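Side-chain contacts in pumilio domain-containing protein C56F2.08c (Schizosaccharomyces pombe, PDB 6NX5), which probably binds AU-rich sequences in the 3' untranslated regions of messenger RNAs, the chain described here being its RNA recognition motif (RRM) domain: residues Asp32-Ser37 and Ile43-Ser48; Val54-Leu59 and Val73-Pro78. One frame throughout, in Å; residues are numbered along the deposited sequence. Where two conformers were deposited one is given.

Contact 1: Asp32-Ser37 and Ile43-Ser48; sequences DIWMLS and IVSYES
W34 and I43 face each other across two antiparallel strands, and their backbones are tied both ways. I43 N gives its hydrogen to W34 O at 2.8 Å, W34 N gives its own to I43 O at 2.9 Å, and in each case the donor lies in the plane of the carbonyl it meets. I43 O also takes a CA-H...O contact from I33 CA at 3.3 Å. Further along, S45 N bonds to D32 O. These strands are the hairpin of an RRM, whose antiparallel sheet carries two helices on one face. I33 and V44, branched and apolar, turn to that face, where they pack on H21 and I20 of helix 17-24. W34 and I43 turn to the other. With CG anti to its carbonyl carbon (chi1 -61°), the indole reaches across to the neighbouring strand, and its CE3 rests 3.8 Å from the CG2 methyl of I43. The next ring atom, CZ3, comes to 4.1 Å from S45 CB, a small side chain that suits the place beside it. An alanine in place of W34 would probably leave I43 CG2 without its aromatic neighbour and cost the packing on M5 of the second subunit. L36 CD1 approaches I43 CG1 at 4.4 Å. The W34 strand also pairs with a strand of the second subunit, continuing the sheet across the interface.

Contact 2: Val54-Leu59 and Val73-Pro78; sequences VARDAL and VMLAKP
R56 sends CG off anti to its backbone N (chi1 -167°), and bends at chi2 (-84°) and chi3 (-39°) then fold the chain so that its aliphatic part passes V73 and its guanidinium arrives beside L75. This is the helix-on-sheet packing of the RRM fold: helix 49-59 lies over strand 72-75, outermost within this chain, running roughly antiparallel to it. V73, with two methyls to offer, spans about one turn of the helix, from R56 to L59. CG1 sits 3.9 Å from R56 CG, while CG2 meets L59 CB at the same separation, and F24 of helix 17-24 and L6 of strand 4-9 also pack on V73. Leucine suits position 59 because it is buried, with L23, F24 and V64 around its side chain. R56 CG also passes 3.4 Å from V73 O. An arginine serves at this border because its methylenes can cover the valine while its charged end remains among polar partners. NE and NH2 together grip a single oxygen, D57 OD2, side-on in a salt bridge, each at 2.9 Å; both come from one face of the carboxylate and well out of its plane, whereas the oxygen lies close to the guanidinium plane. That grip probably limits rotation of the group. The R56 side chain crosses that of L75 at about a right angle, its NH1 3.8 Å from L75 CB and donating in the guanidinium plane to a water that also accepts from L75 N at 3.0 Å.

Overall arrangement
Contact 1 is a buried strand-to-strand contact, and contact 2 a partly buried helix-to-strand one; both reach the same four-stranded sheet, each involving one of the strands outermost within this chain, with centres about 12 Å apart. The hairpin is fastened chiefly by direct backbone bonds, with side chains on both faces. Between helix 49-59 and strand 72-75, apolar contacts do the work, with a water as the polar link and an ion pair kept on the helix. Strand 42-46 leads straight into helix 49-59, and Y46 joins the contacts: its OH lies 3.4 Å from A55 CB. Both contacts also reach the second subunit; K77, after strand 72-75, forms a salt bridge to D39 of that chain.

Contact 1: Asp32-Ser37 and Ile43-Ser48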
ATOM      1  N   ASP A  32      -1.304  -3.562  11.580  1.00 14.40           N
ATOM      2  CA  ASP A  32       0.062  -3.504  11.085  1.00 14.48           C
ATOM      3  C   ASP A  32       0.251  -2.141  10.454  1.00 11.92           C
ATOM      4  O   ASP A  32      -0.719  -1.502  10.031  1.00 11.43           O
ATOM      5  CB  ASP A  32       0.345  -4.603  10.054  1.00 20.33           C
ATOM      6  CG  ASP A  32       0.782  -5.908  10.685  1.00 30.86           C
ATOM      7  OD1 ASP A  32       1.655  -5.885  11.577  1.00 35.52           O
ATOM      8  OD2 ASP A  32       0.229  -6.957  10.303  1.00 32.97           O
ATOM      9  N   ILE A  33       1.507  -1.711  10.395  1.00 12.32           N
ATOM     10  CA  ILE A  33       1.904  -0.483   9.707  1.00 11.63           C
ATOM     11  C   ILE A  33       3.171  -0.789   8.924  1.00 15.14           C
ATOM     12  O   ILE A  33       4.076  -1.442   9.449  1.00 17.31           O
ATOM     13  CB  ILE A  33       2.145   0.684  10.682  1.00 15.72           C
ATOM     14  CG1 ILE A  33       0.852   1.018  11.418  1.00 14.28           C
ATOM     15  CG2 ILE A  33       2.687   1.911   9.939  1.00 16.69           C
ATOM     16  CD1 ILE A  33       1.078   1.879  12.635  1.00 18.17           C
ATOM     17  N   TRP A  34       3.220  -0.355   7.667  1.00 14.60           N
ATOM     18  CA  TRP A  34       4.430  -0.386   6.854  1.00 11.81           C
ATOM     19  C   TRP A  34       4.762   1.028   6.395  1.00 13.49           C
ATOM     20  O   TRP A  34       3.871   1.787   6.004  1.00 16.92           O
ATOM     21  CB  TRP A  34       4.269  -1.266   5.617  1.00 10.94           C
ATOM     22  CG  TRP A  34       3.973  -2.699   5.891  1.00 10.17           C
ATOM     23  CD1 TRP A  34       4.862  -3.722   5.878  1.00 15.34           C
ATOM     24  CD2 TRP A  34       2.697  -3.270   6.181  1.00 10.22           C
ATOM     25  NE1 TRP A  34       4.224  -4.909   6.156  1.00 14.08           N
ATOM     26  CE2 TRP A  34       2.891  -4.655   6.351  1.00 12.52           C
ATOM     27  CE3 TRP A  34       1.410  -2.749   6.322  1.00 13.22           C
ATOM     28  CZ2 TRP A  34       1.848  -5.525   6.643  1.00 14.14           C
ATOM     29  CZ3 TRP A  34       0.365  -3.623   6.606  1.00 15.19           C
ATOM     30  CH2 TRP A  34       0.595  -4.993   6.769  1.00 14.24           C
ATOM     31  N   MET A  35       6.041   1.388   6.430  1.00 13.73           N
ATOM     32  CA  MET A  35       6.480   2.693   5.961  1.00 15.33           C
ATOM     33  C   MET A  35       7.045   2.564   4.553  1.00 17.03           C
ATOM     34  O   MET A  35       7.772   1.615   4.255  1.00 18.88           O
ATOM     35  CB  MET A  35       7.543   3.281   6.892  1.00 18.33           C
ATOM     36  CG  MET A  35       7.071   3.415   8.329  1.00 18.15           C
ATOM     37  SD  MET A  35       5.644   4.499   8.500  1.00 18.85           S
ATOM     38  CE  MET A  35       6.379   6.076   8.040  1.00 18.59           C
ATOM     39  N   LEU A  36       6.697   3.514   3.688  1.00 15.92           N
ATOM     40  CA  LEU A  36       7.201   3.554   2.316  1.00 16.62           C
ATOM     41  C   LEU A  36       8.341   4.547   2.181  1.00 21.87           C
ATOM     42  O   LEU A  36       8.447   5.250   1.176  1.00 26.33           O
ATOM     43  CB  LEU A  36       6.081   3.887   1.340  1.00 14.88           C
ATOM     44  CG  LEU A  36       5.004   2.807   1.207  1.00 14.23           C
ATOM     45  CD1 LEU A  36       3.803   3.300   0.409  1.00 17.98           C
ATOM     46  CD2 LEU A  36       5.569   1.551   0.570  1.00 18.16           C
ATOM     47  N   SER A  37       9.193   4.616   3.201  1.00 18.69           N
ATOM     48  CA  SER A  37      10.373   5.462   3.148  1.00 25.62           C
ATOM     49  C   SER A  37      11.247   5.060   1.960  1.00 27.93           C
ATOM     50  O   SER A  37      11.337   3.878   1.616  1.00 27.79           O
ATOM     51  CB  SER A  37      11.158   5.348   4.452  1.00 36.85           C
ATOM     52  OG  SER A  37      10.288   5.287   5.568  1.00 41.06           O
ATOM     53  N   ILE A  43       1.385   2.463   4.838  1.00 11.62           N
ATOM     54  CA  ILE A  43       0.251   1.557   4.706  1.00 10.66           C
ATOM     55  C   ILE A  43      -0.180   1.160   6.103  1.00 10.70           C
ATOM     56  O   ILE A  43       0.661   0.795   6.938  1.00 11.45           O
ATOM     57  CB  ILE A  43       0.591   0.301   3.883  1.00  9.89           C
ATOM     58  CG1 ILE A  43       0.943   0.705   2.459  1.00  9.95           C
ATOM     59  CG2 ILE A  43      -0.605  -0.658   3.894  1.00  9.98           C
ATOM     60  CD1 ILE A  43       1.621  -0.399   1.685  1.00 14.62           C
ATOM     61  N   VAL A  44      -1.486   1.245   6.363  1.00 10.34           N
ATOM     62  CA  VAL A  44      -2.056   0.965   7.673  1.00 10.81           C
ATOM     63  C   VAL A  44      -3.142  -0.076   7.484  1.00 11.34           C
ATOM     64  O   VAL A  44      -3.993   0.073   6.598  1.00 12.59           O
ATOM     65  CB  VAL A  44      -2.658   2.220   8.326  1.00 14.42           C
ATOM     66  CG1 VAL A  44      -3.254   1.870   9.680  1.00 16.24           C
ATOM     67  CG2 VAL A  44      -1.630   3.335   8.437  1.00 14.79           C
ATOM     68  N   SER A  45      -3.121  -1.126   8.299  1.00 10.95           N
ATOM     69  CA  SER A  45      -4.116  -2.183   8.202  0.52 10.44           C
ATOM     70  C   SER A  45      -4.989  -2.240   9.445  1.00 11.70           C
ATOM     71  O   SER A  45      -4.512  -2.053  10.571  1.00 14.27           O
ATOM     72  CB  SER A  45      -3.464  -3.554   7.973  0.52 11.49           C
ATOM     73  OG  SER A  45      -2.788  -3.999   9.131  0.52 15.61           O
ATOM     74  N   TYR A  46      -6.276  -2.494   9.213  1.00  9.37           N
ATOM     75  CA  TYR A  46      -7.257  -2.855  10.226  1.00 10.12           C
ATOM     76  C   TYR A  46      -7.880  -4.186   9.844  1.00 11.39           C
ATOM     77  O   TYR A  46      -8.177  -4.426   8.665  1.00 11.47           O
ATOM     78  CB  TYR A  46      -8.391  -1.847  10.320  1.00 12.33           C
ATOM     79  CG  TYR A  46      -8.050  -0.457  10.758  1.00 10.59           C
ATOM     80  CD1 TYR A  46      -7.868   0.548   9.821  1.00 13.91           C
ATOM     81  CD2 TYR A  46      -8.009  -0.112  12.113  1.00 11.78           C
ATOM     82  CE1 TYR A  46      -7.605   1.857  10.208  1.00 14.25           C
ATOM     83  CE2 TYR A  46      -7.742   1.208  12.509  1.00 14.43           C
ATOM     84  CZ  TYR A  46      -7.546   2.178  11.559  1.00 14.66           C
ATOM     85  OH  TYR A  46      -7.284   3.475  11.936  1.00 16.44           O
ATOM     86  N   GLU A  47      -8.166  -5.027  10.835  1.00 13.24           N
ATOM     87  CA  GLU A  47      -8.913  -6.240  10.524  1.00 16.39           C
ATOM     88  C   GLU A  47     -10.343  -5.911  10.099  1.00 12.23           C
ATOM     89  O   GLU A  47     -10.873  -6.537   9.175  1.00 18.61           O
ATOM     90  CB  GLU A  47      -8.907  -7.198  11.719  1.00 22.88           C
ATOM     91  CG  GLU A  47      -9.392  -8.602  11.398  1.00 32.17           C
ATOM     92  CD  GLU A  47      -8.337  -9.464  10.720  1.00 45.17           C
ATOM     93  OE1 GLU A  47      -8.203 -10.648  11.097  1.00 44.09           O
ATOM     94  OE2 GLU A  47      -7.643  -8.961   9.808  1.00 48.89           O
ATOM     95  N   SER A  48     -10.970  -4.903  10.718  1.00 11.82           N
ATOM     96  CA  SER A  48     -12.371  -4.563  10.445  1.00 10.64           C
ATOM     97  C   SER A  48     -12.505  -3.501   9.369  1.00  8.80           C
ATOM     98  O   SER A  48     -11.925  -2.412   9.484  1.00  9.47           O
ATOM     99  CB  SER A  48     -13.099  -4.067  11.701  1.00 16.22           C
ATOM    100  OG  SER A  48     -12.871  -4.930  12.801  1.00 34.20           O
TER

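Contact 2: Val54-Leu59 and Val73-Pro78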
ATOM      1  N   VAL A  54     -14.178   4.328   8.699  1.00 10.47           N
ATOM      2  CA  VAL A  54     -14.301   5.463   9.612  1.00 11.41           C
ATOM      3  C   VAL A  54     -13.000   6.253   9.667  1.00 12.01           C
ATOM      4  O   VAL A  54     -13.015   7.491   9.659  1.00 12.80           O
ATOM      5  CB  VAL A  54     -14.731   4.974  11.005  1.00 12.42           C
ATOM      6  CG1 VAL A  54     -14.519   6.079  12.066  1.00 14.52           C
ATOM      7  CG2 VAL A  54     -16.199   4.560  10.951  1.00 11.94           C
ATOM      8  N   ALA A  55     -11.861   5.555   9.725  1.00 11.70           N
ATOM      9  CA  ALA A  55     -10.562   6.229   9.731  1.00 12.27           C
ATOM     10  C   ALA A  55     -10.343   7.026   8.453  1.00 12.44           C
ATOM     11  O   ALA A  55      -9.896   8.184   8.492  1.00 13.27           O
ATOM     12  CB  ALA A  55      -9.438   5.200   9.918  1.00 11.85           C
ATOM     13  N   ARG A  56     -10.643   6.421   7.304  1.00 11.71           N
ATOM     14  CA  ARG A  56     -10.485   7.109   6.028  1.00 11.87           C
ATOM     15  C   ARG A  56     -11.341   8.371   5.982  1.00 12.60           C
ATOM     16  O   ARG A  56     -10.874   9.439   5.573  1.00 13.31           O
ATOM     17  CB  ARG A  56     -10.847   6.144   4.888  1.00 12.81           C
ATOM     18  CG  ARG A  56     -10.441   6.615   3.486  1.00 15.16           C
ATOM     19  CD  ARG A  56     -11.452   7.561   2.842  1.00 13.14           C
ATOM     20  NE  ARG A  56     -12.831   7.164   3.119  1.00 15.19           N
ATOM     21  CZ  ARG A  56     -13.491   6.228   2.447  1.00 13.02           C
ATOM     22  NH1 ARG A  56     -12.922   5.600   1.436  1.00 12.35           N
ATOM     23  NH2 ARG A  56     -14.730   5.926   2.784  1.00 14.08           N
ATOM     24  N   ASP A  57     -12.607   8.261   6.386  1.00 12.49           N
ATOM     25  CA  ASP A  57     -13.492   9.424   6.399  1.00 13.23           C
ATOM     26  C   ASP A  57     -12.989  10.494   7.351  1.00 14.24           C
ATOM     27  O   ASP A  57     -13.130  11.698   7.083  1.00 15.95           O
ATOM     28  CB  ASP A  57     -14.896   9.009   6.829  1.00 12.96           C
ATOM     29  CG  ASP A  57     -15.639   8.260   5.758  1.00 14.05           C
ATOM     30  OD1 ASP A  57     -16.750   7.783   6.057  1.00 16.78           O
ATOM     31  OD2 ASP A  57     -15.115   8.138   4.633  1.00 16.06           O
ATOM     32  N   ALA A  58     -12.444  10.083   8.497  1.00 14.28           N
ATOM     33  CA  ALA A  58     -12.019  11.075   9.482  1.00 15.30           C
ATOM     34  C   ALA A  58     -10.735  11.790   9.075  1.00 15.85           C
ATOM     35  O   ALA A  58     -10.534  12.950   9.451  1.00 18.22           O
ATOM     36  CB  ALA A  58     -11.838  10.416  10.840  1.00 15.30           C
ATOM     37  N   LEU A  59      -9.862  11.128   8.313  1.00 15.63           N
ATOM     38  CA  LEU A  59      -8.526  11.650   8.081  1.00 15.82           C
ATOM     39  C   LEU A  59      -8.252  12.081   6.653  1.00 15.85           C
ATOM     40  O   LEU A  59      -7.354  12.909   6.455  1.00 19.16           O
ATOM     41  CB  LEU A  59      -7.470  10.612   8.491  1.00 15.36           C
ATOM     42  CG  LEU A  59      -7.429  10.290   9.986  1.00 15.56           C
ATOM     43  CD1 LEU A  59      -6.507   9.095  10.267  1.00 19.59           C
ATOM     44  CD2 LEU A  59      -7.005  11.511  10.803  1.00 21.72           C
ATOM     45  N   VAL A  73      -5.708   9.745   2.574  1.00 13.89           N
ATOM     46  CA  VAL A  73      -5.945   8.367   3.011  1.00 12.92           C
ATOM     47  C   VAL A  73      -6.865   7.701   2.000  1.00 12.48           C
ATOM     48  O   VAL A  73      -7.984   8.177   1.770  1.00 13.07           O
ATOM     49  CB  VAL A  73      -6.555   8.296   4.423  1.00 12.98           C
ATOM     50  CG1 VAL A  73      -6.760   6.823   4.839  1.00 12.03           C
ATOM     51  CG2 VAL A  73      -5.663   9.041   5.441  1.00 15.70           C
ATOM     52  N   MET A  74      -6.406   6.582   1.421  1.00 11.37           N
ATOM     53  CA  MET A  74      -7.159   5.856   0.409  1.00 10.62           C
ATOM     54  C   MET A  74      -7.402   4.440   0.901  1.00  9.73           C
ATOM     55  O   MET A  74      -6.456   3.737   1.281  1.00 11.08           O
ATOM     56  CB  MET A  74      -6.417   5.848  -0.923  1.00 17.78           C
ATOM     57  CG  MET A  74      -6.256   7.232  -1.522  1.00 28.09           C
ATOM     58  SD  MET A  74      -4.702   7.468  -2.419  1.00 41.04           S
ATOM     59  CE  MET A  74      -4.768   6.124  -3.603  1.00 44.87           C
ATOM     60  N   LEU A  75      -8.662   4.039   0.911  1.00  9.27           N
ATOM     61  CA  LEU A  75      -9.028   2.682   1.292  1.00  8.45           C
ATOM     62  C   LEU A  75      -8.932   1.772   0.076  1.00  9.92           C
ATOM     63  O   LEU A  75      -9.632   1.987  -0.923  1.00 10.96           O
ATOM     64  CB  LEU A  75     -10.441   2.697   1.878  1.00  8.37           C
ATOM     65  CG  LEU A  75     -11.122   1.366   2.126  1.00 10.18           C
ATOM     66  CD1 LEU A  75     -10.326   0.534   3.118  1.00  8.34           C
ATOM     67  CD2 LEU A  75     -12.525   1.653   2.651  1.00 11.43           C
ATOM     68  N   ALA A  76      -8.105   0.728   0.172  1.00  7.33           N
ATOM     69  CA  ALA A  76      -8.034  -0.222  -0.925  1.00  6.69           C
ATOM     70  C   ALA A  76      -9.306  -1.063  -0.957  1.00  6.21           C
ATOM     71  O   ALA A  76     -10.050  -1.152   0.023  1.00  8.46           O
ATOM     72  CB  ALA A  76      -6.814  -1.146  -0.783  1.00  7.63           C
ATOM     73  N   LYS A  77      -9.557  -1.679  -2.111  1.00  7.97           N
ATOM     74  CA  LYS A  77     -10.624  -2.644  -2.230  1.00  5.62           C
ATOM     75  C   LYS A  77     -10.261  -3.905  -1.446  1.00  5.47           C
ATOM     76  O   LYS A  77      -9.087  -4.130  -1.129  1.00  8.27           O
ATOM     77  CB  LYS A  77     -10.847  -2.993  -3.703  1.00 10.09           C
ATOM     78  CG  LYS A  77     -11.709  -1.974  -4.454  1.00 18.78           C
ATOM     79  CD  LYS A  77     -11.881  -2.403  -5.896  1.00 29.56           C
ATOM     80  CE  LYS A  77     -10.651  -2.036  -6.723  1.00 33.72           C
ATOM     81  NZ  LYS A  77     -10.583  -2.817  -7.986  1.00 42.61           N
ATOM     82  N   PRO A  78     -11.252  -4.708  -1.065  1.00  8.37           N
ATOM     83  CA  PRO A  78     -10.944  -6.001  -0.449  1.00  7.65           C
ATOM     84  C   PRO A  78      -9.971  -6.803  -1.303  1.00  6.90           C
ATOM     85  O   PRO A  78     -10.006  -6.773  -2.538  1.00  9.01           O
ATOM     86  CB  PRO A  78     -12.310  -6.684  -0.338  1.00  8.85           C
ATOM     87  CG  PRO A  78     -13.312  -5.567  -0.359  1.00 11.34           C
ATOM     88  CD  PRO A  78     -12.700  -4.515  -1.255  1.00  8.49           C
TER
HETATM   89  O   HOH W   1     -10.580   5.960  -0.289  1.00 13.46           O